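PDB 3UTK: pilotin OutS from Dickeya dadantii, which interacts with the secretin OutD as the pilotin of the type II secretion system and is required for moving pectate lyases and cellulases across the outer membrane. Local coordinates for residues 69-81 with 120-132. Residues are numbered along the deposited sequence; the frame is centred on the assembly and turned at random.
Sequences DGTILKTAVNVAV and RTMTPFLDAMRTV
F125 reaches across from helix 123-131 and sets its ring as a knob among I72, T75, A76 and V79 of helix 69-81. With CG anti to the backbone N (chi1 -168°), the ring is carried toward that helix although the residue itself does not point straight at it. T75 CG2 makes an off-centre CH-pi contact with the ring, 4.2 Å from the F125 centroid and 29° off the ring normal, while the CA of A76 and CG2 of V79 meet the ring at its edge.

The two branches of T75 do different work. Its methyl also packs on CB of A128, whereas OG1 turns back to bond the carbonyl O of T71 at 2.9 Å. That oxygen takes T75 N and T75 OG1 from opposite faces of its plane. Having this bond within its own helix, the hydroxyl can lie against carbon: CG of M129 at 3.3 Å and CG2 of V132 at 3.2 Å from T75 OG1. M129 carries its SD to CG1 of I72, and the bend at chi3 keeps its CE beside the same carbon.

At the end of segment 120-132, V132 CG1 packs unusually close to K74 CD (3.4 Å). A water joins T131 OG1 to N78 ND2, the latter bond weak.

S54 of helix 40-60 touches both F125 and M129. The axes of segments 69-81 and 123-131 come within 9.1 Å and cross at 104°, consistent with the nested, perpendicular alpha-helical hairpins of this pilotin fold.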
loop_
_atom_site.group_PDB
_atom_site.type_symbol
_atom_site.label_atom_id
_atom_site.label_comp_id
_atom_site.label_asym_id
_atom_site.label_seq_id
_atom_site.Cartn_x
_atom_site.Cartn_y
_atom_site.Cartn_z
ATOM N N ASP A 69 -4.943 -8.732 -0.308
ATOM C CA ASP A 69 -4.847 -7.614 0.626
ATOM C C ASP A 69 -4.118 -8.002 1.911
ATOM O O ASP A 69 -3.342 -7.218 2.455
ATOM C CB ASP A 69 -6.243 -7.074 0.974
ATOM C CG ASP A 69 -6.978 -6.505 -0.234
ATOM O OD1 ASP A 69 -6.371 -6.368 -1.325
ATOM O OD2 ASP A 69 -8.174 -6.178 -0.082
ATOM N N GLY A 70 -4.382 -9.209 2.400
ATOM C CA GLY A 70 -3.759 -9.688 3.625
ATOM C C GLY A 70 -2.248 -9.743 3.499
ATOM O O GLY A 70 -1.524 -9.352 4.416
ATOM N N THR A 71 -1.770 -10.220 2.352
ATOM C CA THR A 71 -0.334 -10.315 2.106
ATOM C C THR A 71 0.286 -8.934 1.931
ATOM O O THR A 71 1.377 -8.669 2.439
ATOM C CB THR A 71 -0.017 -11.173 0.865
ATOM O OG1 THR A 71 -0.585 -12.478 1.025
ATOM C CG2 THR A 71 1.490 -11.302 0.668
ATOM N N ILE A 72 -0.404 -8.060 1.196
ATOM C CA ILE A 72 0.037 -6.679 1.054
ATOM C C ILE A 72 0.156 -6.015 2.428
ATOM O O ILE A 72 1.148 -5.341 2.715
ATOM C CB ILE A 72 -0.916 -5.867 0.147
ATOM C CG1 ILE A 72 -0.912 -6.428 -1.279
ATOM C CG2 ILE A 72 -0.516 -4.397 0.130
ATOM C CD1 ILE A 72 -1.926 -5.749 -2.224
ATOM N N LEU A 73 -0.851 -6.211 3.274
ATOM C CA LEU A 73 -0.824 -5.672 4.628
ATOM C C LEU A 73 0.361 -6.199 5.438
ATOM O O LEU A 73 1.036 -5.443 6.145
ATOM C CB LEU A 73 -2.117 -6.012 5.367
ATOM C CG LEU A 73 -2.439 -5.031 6.485
ATOM C CD1 LEU A 73 -3.043 -3.780 5.854
ATOM C CD2 LEU A 73 -3.393 -5.646 7.505
ATOM N N LYS A 74 0.594 -7.502 5.344
ATOM C CA LYS A 74 1.680 -8.128 6.078
ATOM C C LYS A 74 3.009 -7.539 5.622
ATOM O O LYS A 74 3.939 -7.399 6.417
ATOM C CB LYS A 74 1.660 -9.642 5.861
ATOM C CG LYS A 74 2.689 -10.405 6.667
ATOM C CD LYS A 74 2.746 -11.858 6.240
ATOM C CE LYS A 74 1.400 -12.545 6.407
ATOM N NZ LYS A 74 1.549 -14.034 6.309
ATOM N N THR A 75 3.093 -7.188 4.339
ATOM C CA THR A 75 4.308 -6.590 3.798
ATOM C C THR A 75 4.547 -5.203 4.387
ATOM O O THR A 75 5.678 -4.849 4.727
ATOM C CB THR A 75 4.250 -6.479 2.269
ATOM O OG1 THR A 75 4.054 -7.783 1.707
ATOM C CG2 THR A 75 5.543 -5.894 1.735
ATOM N N ALA A 76 3.479 -4.424 4.522
ATOM C CA ALA A 76 3.592 -3.094 5.106
ATOM C C ALA A 76 4.023 -3.197 6.567
ATOM O O ALA A 76 4.857 -2.423 7.039
ATOM C CB ALA A 76 2.256 -2.326 4.979
ATOM N N VAL A 77 3.453 -4.157 7.285
ATOM C CA VAL A 77 3.836 -4.359 8.675
ATOM C C VAL A 77 5.318 -4.738 8.767
ATOM O O VAL A 77 6.037 -4.218 9.617
ATOM C CB VAL A 77 2.936 -5.392 9.384
ATOM C CG1 VAL A 77 3.485 -5.732 10.752
ATOM C CG2 VAL A 77 1.505 -4.858 9.494
ATOM N N ASN A 78 5.780 -5.611 7.870
ATOM C CA ASN A 78 7.185 -6.027 7.869
ATOM C C ASN A 78 8.142 -4.874 7.604
ATOM O O ASN A 78 9.181 -4.753 8.252
ATOM C CB ASN A 78 7.424 -7.153 6.863
ATOM C CG ASN A 78 6.976 -8.507 7.388
ATOM O OD1 ASN A 78 6.493 -8.618 8.513
ATOM N ND2 ASN A 78 7.124 -9.541 6.567
ATOM N N VAL A 79 7.801 -4.036 6.632
ATOM C CA VAL A 79 8.575 -2.826 6.382
ATOM C C VAL A 79 8.632 -1.956 7.643
ATOM O O VAL A 79 9.690 -1.443 8.003
ATOM C CB VAL A 79 7.995 -2.030 5.198
ATOM C CG1 VAL A 79 8.609 -0.634 5.131
ATOM C CG2 VAL A 79 8.227 -2.791 3.900
ATOM N N ALA A 80 7.496 -1.808 8.323
ATOM C CA ALA A 80 7.447 -1.047 9.568
ATOM C C ALA A 80 8.406 -1.620 10.614
ATOM O O ALA A 80 9.122 -0.879 11.285
ATOM C CB ALA A 80 6.015 -1.000 10.115
ATOM N N VAL A 81 8.424 -2.943 10.748
ATOM C CA VAL A 81 9.324 -3.591 11.694
ATOM C C VAL A 81 10.781 -3.325 11.327
ATOM O O VAL A 81 11.611 -3.044 12.196
ATOM C CB VAL A 81 9.049 -5.101 11.798
ATOM C CG1 VAL A 81 10.135 -5.794 12.625
ATOM C CG2 VAL A 81 7.680 -5.340 12.434
ATOM N N ARG A 120 5.749 2.835 -12.168
ATOM C CA ARG A 120 7.074 3.445 -12.207
ATOM C C ARG A 120 7.734 3.517 -10.835
ATOM O O ARG A 120 8.925 3.253 -10.727
ATOM C CB ARG A 120 7.021 4.849 -12.827
ATOM C CG ARG A 120 8.394 5.507 -12.988
ATOM C CD ARG A 120 8.274 6.945 -13.485
ATOM N NE ARG A 120 9.289 7.815 -12.893
ATOM C CZ ARG A 120 9.021 8.895 -12.160
ATOM N NH1 ARG A 120 7.761 9.256 -11.922
ATOM N NH2 ARG A 120 10.019 9.616 -11.666
ATOM N N THR A 121 6.960 3.833 -9.793
ATOM C CA THR A 121 7.548 4.222 -8.505
ATOM C C THR A 121 7.489 3.175 -7.395
ATOM O O THR A 121 8.157 3.323 -6.376
ATOM C CB THR A 121 6.855 5.477 -7.930
ATOM O OG1 THR A 121 5.483 5.162 -7.643
ATOM C CG2 THR A 121 6.914 6.642 -8.921
ATOM N N MET A 122 6.689 2.127 -7.571
ATOM C CA MET A 122 6.389 1.230 -6.453
ATOM C C MET A 122 7.333 0.032 -6.339
ATOM O O MET A 122 7.172 -0.803 -5.450
ATOM C CB MET A 122 4.931 0.753 -6.528
ATOM C CG MET A 122 3.903 1.809 -6.122
ATOM S SD MET A 122 3.824 1.979 -4.323
ATOM C CE MET A 122 3.141 0.386 -3.853
ATOM N N THR A 123 8.324 -0.049 -7.219
ATOM C CA THR A 123 9.218 -1.211 -7.232
ATOM C C THR A 123 9.774 -1.663 -5.861
ATOM O O THR A 123 9.756 -2.850 -5.558
ATOM C CB THR A 123 10.392 -1.027 -8.213
ATOM O OG1 THR A 123 9.883 -0.754 -9.524
ATOM C CG2 THR A 123 11.236 -2.287 -8.262
ATOM N N PRO A 124 10.296 -0.731 -5.042
ATOM C CA PRO A 124 10.847 -1.189 -3.758
ATOM C C PRO A 124 9.824 -1.904 -2.864
ATOM O O PRO A 124 10.164 -2.887 -2.195
ATOM C CB PRO A 124 11.335 0.111 -3.103
ATOM C CG PRO A 124 11.614 1.024 -4.260
ATOM C CD PRO A 124 10.551 0.703 -5.272
ATOM N N PHE A 125 8.584 -1.428 -2.853
ATOM C CA PHE A 125 7.571 -2.068 -2.025
ATOM C C PHE A 125 7.131 -3.398 -2.642
ATOM O O PHE A 125 6.942 -4.380 -1.931
ATOM C CB PHE A 125 6.376 -1.142 -1.795
ATOM C CG PHE A 125 5.429 -1.626 -0.735
ATOM C CD1 PHE A 125 5.827 -1.704 0.587
ATOM C CD2 PHE A 125 4.139 -2.011 -1.066
ATOM C CE1 PHE A 125 4.946 -2.152 1.564
ATOM C CE2 PHE A 125 3.257 -2.458 -0.098
ATOM C CZ PHE A 125 3.660 -2.530 1.217
ATOM N N LEU A 126 6.978 -3.434 -3.968
ATOM C CA LEU A 126 6.612 -4.686 -4.625
ATOM C C LEU A 126 7.716 -5.738 -4.445
ATOM O O LEU A 126 7.435 -6.927 -4.297
ATOM C CB LEU A 126 6.292 -4.476 -6.110
ATOM C CG LEU A 126 5.255 -3.392 -6.422
ATOM C CD1 LEU A 126 4.945 -3.351 -7.910
ATOM C CD2 LEU A 126 3.977 -3.564 -5.610
ATOM N N ASP A 127 8.970 -5.298 -4.454
ATOM C CA ASP A 127 10.091 -6.211 -4.197
ATOM C C ASP A 127 9.997 -6.838 -2.800
ATOM O O ASP A 127 10.257 -8.035 -2.614
ATOM C CB ASP A 127 11.426 -5.481 -4.339
ATOM C CG ASP A 127 11.869 -5.337 -5.786
ATOM O OD1 ASP A 127 11.171 -5.845 -6.689
ATOM O OD2 ASP A 127 12.934 -4.725 -6.016
ATOM N N ALA A 128 9.629 -6.017 -1.822
ATOM C CA ALA A 128 9.477 -6.469 -0.440
ATOM C C ALA A 128 8.381 -7.522 -0.331
ATOM O O ALA A 128 8.427 -8.419 0.514
ATOM C CB ALA A 128 9.164 -5.286 0.463
ATOM N N MET A 129 7.387 -7.405 -1.196
ATOM C CA MET A 129 6.259 -8.318 -1.191
ATOM C C MET A 129 6.636 -9.745 -1.557
ATOM O O MET A 129 5.984 -10.688 -1.127
ATOM C CB MET A 129 5.213 -7.816 -2.171
ATOM C CG MET A 129 3.876 -7.592 -1.574
ATOM S SD MET A 129 2.892 -6.760 -2.819
ATOM C CE MET A 129 2.918 -5.074 -2.217
ATOM N N ARG A 130 7.668 -9.904 -2.375
ATOM C CA ARG A 130 8.129 -11.239 -2.737
ATOM C C ARG A 130 8.617 -12.013 -1.524
ATOM O O ARG A 130 8.342 -13.202 -1.384
ATOM C CB ARG A 130 9.244 -11.152 -3.764
ATOM C CG ARG A 130 8.820 -10.452 -5.013
ATOM C CD ARG A 130 9.352 -11.171 -6.219
ATOM N NE ARG A 130 9.342 -10.295 -7.373
ATOM C CZ ARG A 130 10.025 -10.535 -8.483
ATOM N NH1 ARG A 130 10.765 -11.631 -8.579
ATOM N NH2 ARG A 130 9.966 -9.679 -9.490
ATOM N N THR A 131 9.345 -11.332 -0.648
ATOM C CA THR A 131 9.912 -11.977 0.529
ATOM C C THR A 131 8.809 -12.441 1.476
ATOM O O THR A 131 9.041 -13.266 2.358
ATOM C CB THR A 131 10.870 -11.031 1.275
ATOM O OG1 THR A 131 10.116 -10.030 1.967
ATOM C CG2 THR A 131 11.817 -10.358 0.294
ATOM N N VAL A 132 7.606 -11.912 1.281
ATOM C CA VAL A 132 6.466 -12.260 2.120
ATOM C C VAL A 132 5.660 -13.404 1.508
ATOM O O VAL A 132 5.083 -14.223 2.223
ATOM C CB VAL A 132 5.534 -11.051 2.326
ATOM C CG1 VAL A 132 4.477 -11.368 3.375
ATOM C CG2 VAL A 132 6.337 -9.828 2.731
HETATM O O HOH W 1 9.161 -9.922 5.080
#